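Local coordinates for thymidylate synthase thyX (Helicobacter pylori, PDB 3N3Y), which probably catalyses the reductive methylation of dUMP to dTMP, using methylenetetrahydrofolate as methyl donor and NADPH and its bound FAD for the reduction, at residues Q24-C29 and K44-R49. Residues are numbered along the deposited sequence; the frame is centred on the assembly and turned at random.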
loop_
_atom_site.group_PDB
_atom_site.type_symbol
_atom_site.label_atom_id
_atom_site.label_comp_id
_atom_site.label_asym_id
_atom_site.label_seq_id
_atom_site.Cartn_x
_atom_site.Cartn_y
_atom_site.Cartn_z
ATOM N N GLN A 24 17.975 8.839 13.608
ATOM C CA GLN A 24 17.127 9.745 14.376
ATOM C C GLN A 24 15.722 9.150 14.558
ATOM O O GLN A 24 15.120 9.276 15.623
ATOM C CB GLN A 24 17.057 11.120 13.707
ATOM C CG GLN A 24 18.392 11.869 13.663
ATOM C CD GLN A 24 18.376 13.053 12.686
ATOM O OE1 GLN A 24 17.572 13.095 11.757
ATOM N NE2 GLN A 24 19.268 14.015 12.898
ATOM N N ALA A 25 15.204 8.495 13.520
ATOM C CA ALA A 25 13.883 7.873 13.590
ATOM C C ALA A 25 13.849 6.737 14.605
ATOM O O ALA A 25 12.875 6.565 15.337
ATOM C CB ALA A 25 13.451 7.358 12.210
ATOM N N ILE A 26 14.911 5.950 14.634
ATOM C CA ILE A 26 14.960 4.809 15.529
ATOM C C ILE A 26 15.020 5.260 16.993
ATOM O O ILE A 26 14.366 4.681 17.873
ATOM C CB ILE A 26 16.162 3.903 15.193
ATOM C CG1 ILE A 26 16.005 3.356 13.763
ATOM C CG2 ILE A 26 16.276 2.773 16.215
ATOM C CD1 ILE A 26 17.219 2.637 13.219
ATOM N N ARG A 27 15.799 6.308 17.237
ATOM C CA ARG A 27 16.001 6.802 18.583
ATOM C C ARG A 27 14.749 7.505 19.098
ATOM O O ARG A 27 14.520 7.560 20.304
ATOM C CB ARG A 27 17.241 7.708 18.646
ATOM C CG ARG A 27 18.502 7.005 18.167
ATOM C CD ARG A 27 19.760 7.452 18.893
ATOM N NE ARG A 27 20.255 6.365 19.733
ATOM C CZ ARG A 27 21.372 5.694 19.502
ATOM N NH1 ARG A 27 22.139 6.012 18.470
ATOM N NH2 ARG A 27 21.731 4.712 20.311
ATOM N N THR A 28 13.937 8.023 18.178
ATOM C CA THR A 28 12.687 8.666 18.540
ATOM C C THR A 28 11.763 7.712 19.295
ATOM O O THR A 28 11.044 8.130 20.198
ATOM C CB THR A 28 11.932 9.217 17.315
ATOM O OG1 THR A 28 12.602 10.379 16.805
ATOM C CG2 THR A 28 10.534 9.615 17.720
ATOM N N CYS A 29 11.792 6.434 18.929
ATOM C CA CYS A 29 10.858 5.464 19.495
ATOM C C CYS A 29 11.076 5.268 20.985
ATOM O O CYS A 29 10.123 5.261 21.753
ATOM C CB CYS A 29 10.943 4.119 18.771
ATOM S SG CYS A 29 10.464 4.182 17.018
ATOM N N LYS A 44 25.311 4.276 12.864
ATOM C CA LYS A 44 25.216 3.385 11.702
ATOM C C LYS A 44 24.904 1.972 12.155
ATOM O O LYS A 44 24.103 1.272 11.545
ATOM C CB LYS A 44 26.519 3.352 10.891
ATOM C CG LYS A 44 26.782 4.556 10.000
ATOM C CD LYS A 44 28.091 4.358 9.234
ATOM C CE LYS A 44 29.198 3.868 10.176
ATOM N NZ LYS A 44 30.515 3.644 9.509
ATOM N N GLU A 45 25.555 1.554 13.232
ATOM C CA GLU A 45 25.364 0.215 13.751
ATOM C C GLU A 45 23.915 0.007 14.146
ATOM O O GLU A 45 23.354 -1.069 13.934
ATOM C CB GLU A 45 26.271 -0.018 14.954
ATOM C CG GLU A 45 25.786 -1.106 15.883
ATOM C CD GLU A 45 25.775 -2.482 15.230
ATOM O OE1 GLU A 45 26.044 -2.574 14.008
ATOM O OE2 GLU A 45 25.499 -3.474 15.948
ATOM N N LEU A 46 23.312 1.048 14.713
ATOM C CA LEU A 46 21.935 0.981 15.201
ATOM C C LEU A 46 20.909 0.729 14.084
ATOM O O LEU A 46 19.971 -0.057 14.253
ATOM C CB LEU A 46 21.578 2.262 15.970
ATOM C CG LEU A 46 20.112 2.429 16.396
ATOM C CD1 LEU A 46 19.765 1.521 17.573
ATOM C CD2 LEU A 46 19.834 3.876 16.736
ATOM N N ILE A 47 21.097 1.393 12.947
ATOM C CA ILE A 47 20.189 1.241 11.823
ATOM C C ILE A 47 20.159 -0.216 11.385
ATOM O O ILE A 47 19.102 -0.789 11.122
ATOM C CB ILE A 47 20.609 2.131 10.644
ATOM C CG1 ILE A 47 20.596 3.601 11.068
ATOM C CG2 ILE A 47 19.684 1.901 9.456
ATOM C CD1 ILE A 47 21.115 4.558 10.019
ATOM N N HIS A 48 21.337 -0.822 11.346
ATOM C CA HIS A 48 21.474 -2.188 10.888
ATOM C C HIS A 48 20.850 -3.191 11.849
ATOM O O HIS A 48 20.134 -4.096 11.429
ATOM C CB HIS A 48 22.954 -2.515 10.670
ATOM C CG HIS A 48 23.190 -3.880 10.112
ATOM N ND1 HIS A 48 23.191 -4.139 8.758
ATOM C CD2 HIS A 48 23.419 -5.067 10.724
ATOM C CE1 HIS A 48 23.419 -5.426 8.559
ATOM N NE2 HIS A 48 23.560 -6.011 9.735
ATOM N N ARG A 49 21.115 -3.033 13.142
ATOM C CA ARG A 49 20.647 -4.010 14.118
ATOM C C ARG A 49 19.134 -3.968 14.337
ATOM O O ARG A 49 18.477 -5.013 14.349
ATOM C CB ARG A 49 21.391 -3.863 15.448
ATOM C CG ARG A 49 20.783 -4.715 16.564
ATOM C CD ARG A 49 21.616 -4.671 17.846
ATOM N NE ARG A 49 22.248 -3.369 18.034
ATOM C CZ ARG A 49 21.675 -2.331 18.637
ATOM N NH1 ARG A 49 20.438 -2.435 19.124
ATOM N NH2 ARG A 49 22.343 -1.187 18.748
#
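L46 lies between I26 and R27, its CD2 methyl meeting both. I26 and L46 point at each other's helices and run past each other head to tail, so that the CG2 branch of I26 lies alongside the fork of L46, with I26 CG2 3.8 Å from L46 CD2 and almost as near L46 CG and CD1. The other branch of I26 starts beside the backbone N (chi1 -62°) and runs on extended, which carries CD1 past L46 to the backbone of the next residue, 3.6 Å from I47 CA. I47 itself adds a flank, its CG1 standing 4.1 Å from I26 CD1, and it also packs back on A22 and S23, earlier in helix 20-30.

The axes of segments 24-29 and 44-49 cross at 72° and come within 10.0 Å, and the two meet through apolar side chains and one arginine, with no hydrogen bond between them. Their parent helices, 20-30 and 41-51, are consecutive in this ThyX subunit, following strand 10-16 and preceding strand 64-73. Helix 20-30 reaches FAD at C29, which also makes backbone hydrogen bonds to a second subunit, whereas the side chain of I26 is about 9 Å from the bound FAD.

R27 takes a different route to L46. Bent at chi2 and chi3, its chain swings round until the guanidinium lies over the methyl, L46 CD2 sitting 3.5 Å from its plane and displaced to one side of its centre; the aliphatic R27 CG touches the same methyl at 3.7 Å. A salt bridge from NH1 to D43 and a hydrogen bond from NE to S32 tether the group and help to fix its rotation.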